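Local coordinates for protein nicotinate-nucleotide--dimethylbenzimidazole phosphoribosyltransferase (Thermus thermophilus HB8, PDB 1WX1) that probably transfers the phosphoribosyl group of nicotinate mononucleotide to 5,6-dimethylbenzimidazole, yielding alpha-ribazole 5'-phosphate for the lower ligand of cobalamin, at residues 86-91 / 304-309; 95-100 / 147-152. All coordinates share one frame; numbering follows the deposited sequence.

Contact 1: 86-91 / 304-309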
loop_
_atom_site.group_PDB
_atom_site.type_symbol
_atom_site.label_atom_id
_atom_site.label_comp_id
_atom_site.label_asym_id
_atom_site.label_seq_id
_atom_site.Cartn_x
_atom_site.Cartn_y
_atom_site.Cartn_z
ATOM N N ASN A 86 -10.409 11.445 7.046
ATOM C CA ASN A 86 -10.406 11.219 8.487
ATOM C C ASN A 86 -10.253 9.735 8.799
ATOM O O ASN A 86 -9.540 9.361 9.732
ATOM C CB ASN A 86 -11.704 11.705 9.138
ATOM C CG ASN A 86 -11.948 13.177 8.926
ATOM O OD1 ASN A 86 -12.724 13.560 8.057
ATOM N ND2 ASN A 86 -11.275 14.014 9.714
ATOM N N GLN A 87 -10.936 8.897 8.023
ATOM C CA GLN A 87 -10.893 7.454 8.232
ATOM C C GLN A 87 -9.518 6.868 7.934
ATOM O O GLN A 87 -9.013 6.032 8.688
ATOM C CB GLN A 87 -11.947 6.762 7.363
ATOM C CG GLN A 87 -13.378 7.205 7.643
ATOM C CD GLN A 87 -13.703 7.258 9.129
ATOM O OE1 GLN A 87 -13.404 6.330 9.879
ATOM N NE2 GLN A 87 -14.327 8.351 9.558
ATOM N N PHE A 88 -8.912 7.306 6.837
ATOM C CA PHE A 88 -7.595 6.811 6.464
ATOM C C PHE A 88 -6.531 7.302 7.440
ATOM O O PHE A 88 -5.606 6.567 7.781
ATOM C CB PHE A 88 -7.248 7.246 5.033
ATOM C CG PHE A 88 -8.105 6.593 3.972
ATOM C CD1 PHE A 88 -8.968 5.544 4.295
ATOM C CD2 PHE A 88 -8.026 7.008 2.647
ATOM C CE1 PHE A 88 -9.743 4.920 3.314
ATOM C CE2 PHE A 88 -8.796 6.391 1.656
ATOM C CZ PHE A 88 -9.656 5.340 1.995
ATOM N N ALA A 89 -6.668 8.542 7.898
ATOM C CA ALA A 89 -5.710 9.107 8.839
ATOM C C ALA A 89 -5.730 8.315 10.143
ATOM O O ALA A 89 -4.698 8.131 10.788
ATOM C CB ALA A 89 -6.036 10.569 9.104
ATOM N N LEU A 90 -6.909 7.842 10.530
ATOM C CA LEU A 90 -7.034 7.062 11.757
ATOM C C LEU A 90 -6.238 5.763 11.633
ATOM O O LEU A 90 -5.562 5.338 12.572
ATOM C CB LEU A 90 -8.505 6.734 12.030
ATOM C CG LEU A 90 -8.764 5.946 13.318
ATOM C CD1 LEU A 90 -8.401 6.803 14.522
ATOM C CD2 LEU A 90 -10.227 5.527 13.379
ATOM N N ALA A 91 -6.317 5.138 10.464
ATOM C CA ALA A 91 -5.619 3.884 10.221
ATOM C C ALA A 91 -4.130 4.061 9.941
ATOM O O ALA A 91 -3.381 3.088 9.949
ATOM C CB ALA A 91 -6.283 3.140 9.060
ATOM N N GLU A 304 -8.335 14.926 -1.265
ATOM C CA GLU A 304 -8.370 15.145 0.187
ATOM C C GLU A 304 -7.060 14.733 0.865
ATOM O O GLU A 304 -6.909 14.907 2.070
ATOM C CB GLU A 304 -9.500 14.331 0.842
ATOM C CG GLU A 304 -10.915 14.658 0.406
ATOM C CD GLU A 304 -11.952 13.749 1.071
ATOM O OE1 GLU A 304 -11.639 13.108 2.105
ATOM O OE2 GLU A 304 -13.091 13.684 0.564
ATOM N N GLY A 305 -6.123 14.186 0.099
ATOM C CA GLY A 305 -4.872 13.728 0.683
ATOM C C GLY A 305 -4.956 12.240 1.010
ATOM O O GLY A 305 -4.032 11.662 1.596
ATOM N N THR A 306 -6.054 11.611 0.598
ATOM C CA THR A 306 -6.286 10.194 0.873
ATOM C C THR A 306 -5.189 9.251 0.410
ATOM O O THR A 306 -4.754 8.387 1.174
ATOM C CB THR A 306 -7.616 9.702 0.259
ATOM O OG1 THR A 306 -7.649 10.028 -1.135
ATOM C CG2 THR A 306 -8.807 10.342 0.964
ATOM N N GLY A 307 -4.753 9.402 -0.838
ATOM C CA GLY A 307 -3.717 8.530 -1.361
ATOM C C GLY A 307 -2.405 8.691 -0.620
ATOM O O GLY A 307 -1.715 7.710 -0.342
ATOM N N ALA A 308 -2.059 9.933 -0.297
ATOM C CA ALA A 308 -0.831 10.214 0.422
ATOM C C ALA A 308 -0.841 9.572 1.804
ATOM O O ALA A 308 0.155 8.989 2.232
ATOM C CB ALA A 308 -0.637 11.723 0.554
ATOM N N VAL A 309 -1.967 9.691 2.502
ATOM C CA VAL A 309 -2.095 9.134 3.844
ATOM C C VAL A 309 -2.045 7.607 3.836
ATOM O O VAL A 309 -1.448 6.993 4.728
ATOM C CB VAL A 309 -3.395 9.631 4.519
ATOM C CG1 VAL A 309 -3.639 8.882 5.828
ATOM C CG2 VAL A 309 -3.277 11.130 4.796
#

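Contact 2: 95-100 / 147-152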
loop_
_atom_site.group_PDB
_atom_site.type_symbol
_atom_site.label_atom_id
_atom_site.label_comp_id
_atom_site.label_asym_id
_atom_site.label_seq_id
_atom_site.Cartn_x
_atom_site.Cartn_y
_atom_site.Cartn_z
ATOM N N ALA A 95 -2.120 12.932 11.799
ATOM C CA ALA A 95 -2.941 14.034 12.284
ATOM C C ALA A 95 -3.579 14.723 11.080
ATOM O O ALA A 95 -2.980 14.793 10.008
ATOM C CB ALA A 95 -2.073 15.033 13.060
ATOM N N VAL A 96 -4.795 15.227 11.253
ATOM C CA VAL A 96 -5.480 15.911 10.168
ATOM C C VAL A 96 -5.687 17.378 10.509
ATOM O O VAL A 96 -6.244 17.707 11.553
ATOM C CB VAL A 96 -6.866 15.281 9.866
ATOM C CG1 VAL A 96 -7.580 16.090 8.785
ATOM C CG2 VAL A 96 -6.701 13.834 9.408
ATOM N N TYR A 97 -5.211 18.258 9.637
ATOM C CA TYR A 97 -5.389 19.693 9.825
ATOM C C TYR A 97 -6.103 20.210 8.594
ATOM O O TYR A 97 -5.850 19.735 7.485
ATOM C CB TYR A 97 -4.046 20.420 9.953
ATOM C CG TYR A 97 -3.198 19.979 11.119
ATOM C CD1 TYR A 97 -2.324 18.898 11.001
ATOM C CD2 TYR A 97 -3.271 20.640 12.344
ATOM C CE1 TYR A 97 -1.541 18.486 12.076
ATOM C CE2 TYR A 97 -2.492 20.237 13.428
ATOM C CZ TYR A 97 -1.630 19.161 13.285
ATOM O OH TYR A 97 -0.866 18.759 14.349
ATOM N N VAL A 98 -6.996 21.177 8.781
ATOM C CA VAL A 98 -7.728 21.759 7.663
ATOM C C VAL A 98 -7.373 23.239 7.571
ATOM O O VAL A 98 -7.275 23.927 8.584
ATOM C CB VAL A 98 -9.259 21.617 7.850
ATOM C CG1 VAL A 98 -9.988 22.186 6.635
ATOM C CG2 VAL A 98 -9.625 20.146 8.029
ATOM N N LEU A 99 -7.167 23.718 6.351
ATOM C CA LEU A 99 -6.818 25.110 6.126
ATOM C C LEU A 99 -7.794 25.737 5.141
ATOM O O LEU A 99 -7.923 25.277 4.006
ATOM C CB LEU A 99 -5.394 25.210 5.569
ATOM C CG LEU A 99 -4.958 26.557 4.978
ATOM C CD1 LEU A 99 -4.845 27.594 6.086
ATOM C CD2 LEU A 99 -3.611 26.400 4.265
ATOM N N ASP A 100 -8.496 26.771 5.582
ATOM C CA ASP A 100 -9.425 27.475 4.704
ATOM C C ASP A 100 -8.698 28.695 4.154
ATOM O O ASP A 100 -8.394 29.623 4.900
ATOM C CB ASP A 100 -10.671 27.946 5.467
ATOM C CG ASP A 100 -11.540 28.907 4.640
ATOM O OD1 ASP A 100 -12.376 29.621 5.232
ATOM O OD2 ASP A 100 -11.389 28.948 3.398
ATOM N N ALA A 147 1.477 24.128 7.780
ATOM C CA ALA A 147 2.487 23.076 7.802
ATOM C C ALA A 147 3.377 23.214 9.039
ATOM O O ALA A 147 3.722 22.218 9.675
ATOM C CB ALA A 147 3.348 23.134 6.536
ATOM N N ARG A 148 3.745 24.448 9.376
ATOM C CA ARG A 148 4.601 24.682 10.531
ATOM C C ARG A 148 3.932 24.196 11.806
ATOM O O ARG A 148 4.587 23.631 12.693
ATOM C CB ARG A 148 4.955 26.169 10.664
ATOM C CG ARG A 148 5.768 26.514 11.920
ATOM C CD ARG A 148 6.980 25.589 12.120
ATOM N NE ARG A 148 7.859 25.551 10.955
ATOM C CZ ARG A 148 8.971 24.822 10.873
ATOM N NH1 ARG A 148 9.351 24.065 11.892
ATOM N NH2 ARG A 148 9.708 24.851 9.770
ATOM N N ARG A 149 2.626 24.414 11.916
ATOM C CA ARG A 149 1.945 23.927 13.113
ATOM C C ARG A 149 1.944 22.404 13.144
ATOM O O ARG A 149 2.094 21.805 14.197
ATOM C CB ARG A 149 0.516 24.365 13.197
ATOM C CG ARG A 149 -0.120 23.819 14.470
ATOM C CD ARG A 149 -1.586 24.076 14.397
ATOM N NE ARG A 149 -2.351 23.499 15.486
ATOM C CZ ARG A 149 -3.678 23.398 15.447
ATOM N NH1 ARG A 149 -4.353 23.845 14.388
ATOM N NH2 ARG A 149 -4.334 22.813 16.433
ATOM N N ALA A 150 1.765 21.773 11.986
ATOM C CA ALA A 150 1.746 20.310 11.925
ATOM C C ALA A 150 3.100 19.796 12.391
ATOM O O ALA A 150 3.180 18.867 13.193
ATOM C CB ALA A 150 1.450 19.824 10.483
ATOM N N ILE A 151 4.155 20.447 11.909
ATOM C CA ILE A 151 5.521 20.094 12.261
ATOM C C ILE A 151 5.800 20.366 13.744
ATOM O O ILE A 151 6.386 19.535 14.434
ATOM C CB ILE A 151 6.525 20.889 11.389
ATOM C CG1 ILE A 151 6.310 20.532 9.912
ATOM C CG2 ILE A 151 7.961 20.569 11.802
ATOM C CD1 ILE A 151 7.016 21.475 8.935
ATOM N N ALA A 152 5.376 21.531 14.230
ATOM C CA ALA A 152 5.587 21.891 15.628
ATOM C C ALA A 152 4.868 20.904 16.545
ATOM O O ALA A 152 5.295 20.662 17.672
ATOM C CB ALA A 152 5.083 23.315 15.888
HETATM O O HOH W 1 1.095 17.217 13.640
#

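Contact 1: 86-91 / 304-309
Phe88 and Thr306 meet at the rim of the aromatic ring. Thr306 CB comes up to the ring edge, near its plane, 3.6 Å from Phe88 CD2, and the methyl CG2 follows at 3.8 Å from the same carbon, so the threonine presents its carbon side to the ring while the two side chains run at a slant to each other. Its hydroxyl is used otherwise: OG1 sits between the backbone N and the carbonyl carbon (chi1 53°) and is hydrogen-bonded to the carbonyl of Gly303. One turn further along its helix, Val309 reaches across with a single branch. Val309 CG1, anti to its backbone N (chi1 171°), lies 3.7 Å from Ala89 CA and 3.6 Å from the carbonyl O of Phe88, with Phe88 CB a little farther off at 4.0 Å. The valine methyl thus packs on helix backbone as much as on side chains, and no hydrogen bond crosses between the two segments.

All four touching residues are buried. Just before the helix, Gly305 occupies the N-cap position, and Glu304, the predicted proton acceptor, turns its OE1 to the backbone N of Ile85; this bond ties the probable active-site loop to the same helix that carries Phe88. With Ile321 of the second subunit packed on Phe88 and Arg320 of that subunit hydrogen-bonded to Gln87, the contact joins helix 84-91 to the start of helix 306-321, and Cys94 of strand 94-100 packs against Val309.

Contact 2: 95-100 / 147-152
Tyr97 turns its CG anti to its own carbonyl carbon (chi1 -61°), which carries the ring off the strand to the helix, and Arg149 answers with CG anti to the backbone N and a chain extended from CG to NE, long enough to bring the guanidinium up to the ring's edge. The two flat groups are far from parallel, their planes 69° apart. Arg149 CZ lies in the plane of the tyrosine ring at its edge, 3.9 Å from Tyr97 CE2, and Tyr97 CE2 in turn stands over one face of the guanidinium, offset toward its rim. The ring edge therefore points at the guanidinium face, an arrangement different from a cation-pi stack. Along the other side of the ring, Ala150 CB approaches Tyr97 CE1 obliquely at 3.6 Å, and Ala150 CA is 3.8 Å from Tyr97 CZ.

A water links the phenol to the helix backbone: it donates to Tyr97 OH at 2.6 Å and to the carbonyl O of Ala150 at 2.7 Å. The hydroxyl is also hydrogen-bonded to Glu153, and the guanidinium is held by Arg149 NH2 to the carbonyl of Pro111, so both polar ends are fixed from beyond the segments. Replacing Tyr97 by an alanine would probably leave a gap beside Ala150 and deprive the water and Glu153 of their phenol partner.

Ala48 of the adjacent strand 47-54 touches both Tyr97 and Ala150, while Ala147 packs on Ile236 of helix 228-242. This is helix-on-sheet packing in a three-layer alpha/beta/alpha arrangement, with helix 133-152 lying over one face of a parallel sheet.

In the fold
The centres of the two contacts lie 14 Å apart, and they touch where Ala89 CB comes within 3.3 Å of Val96 CG2. Helix 84-91 of contact 1 is followed, after a short turn, by strand 94-100 of contact 2, so successive elements of the chain serve both. Along the sequence, both segments of contact 2 fall between 86-91 and 304-309: strand 94-100 comes first, helix 133-152 next, and helix 306-321, near the C-terminal end, completes contact 1. Strand 94-100 is next to the outermost strand 113-115 of the parallel sheet. On one face it meets the helices of contact 1, which lie beside the predicted proton acceptor and border the second subunit, while contact 2 touches no other chain.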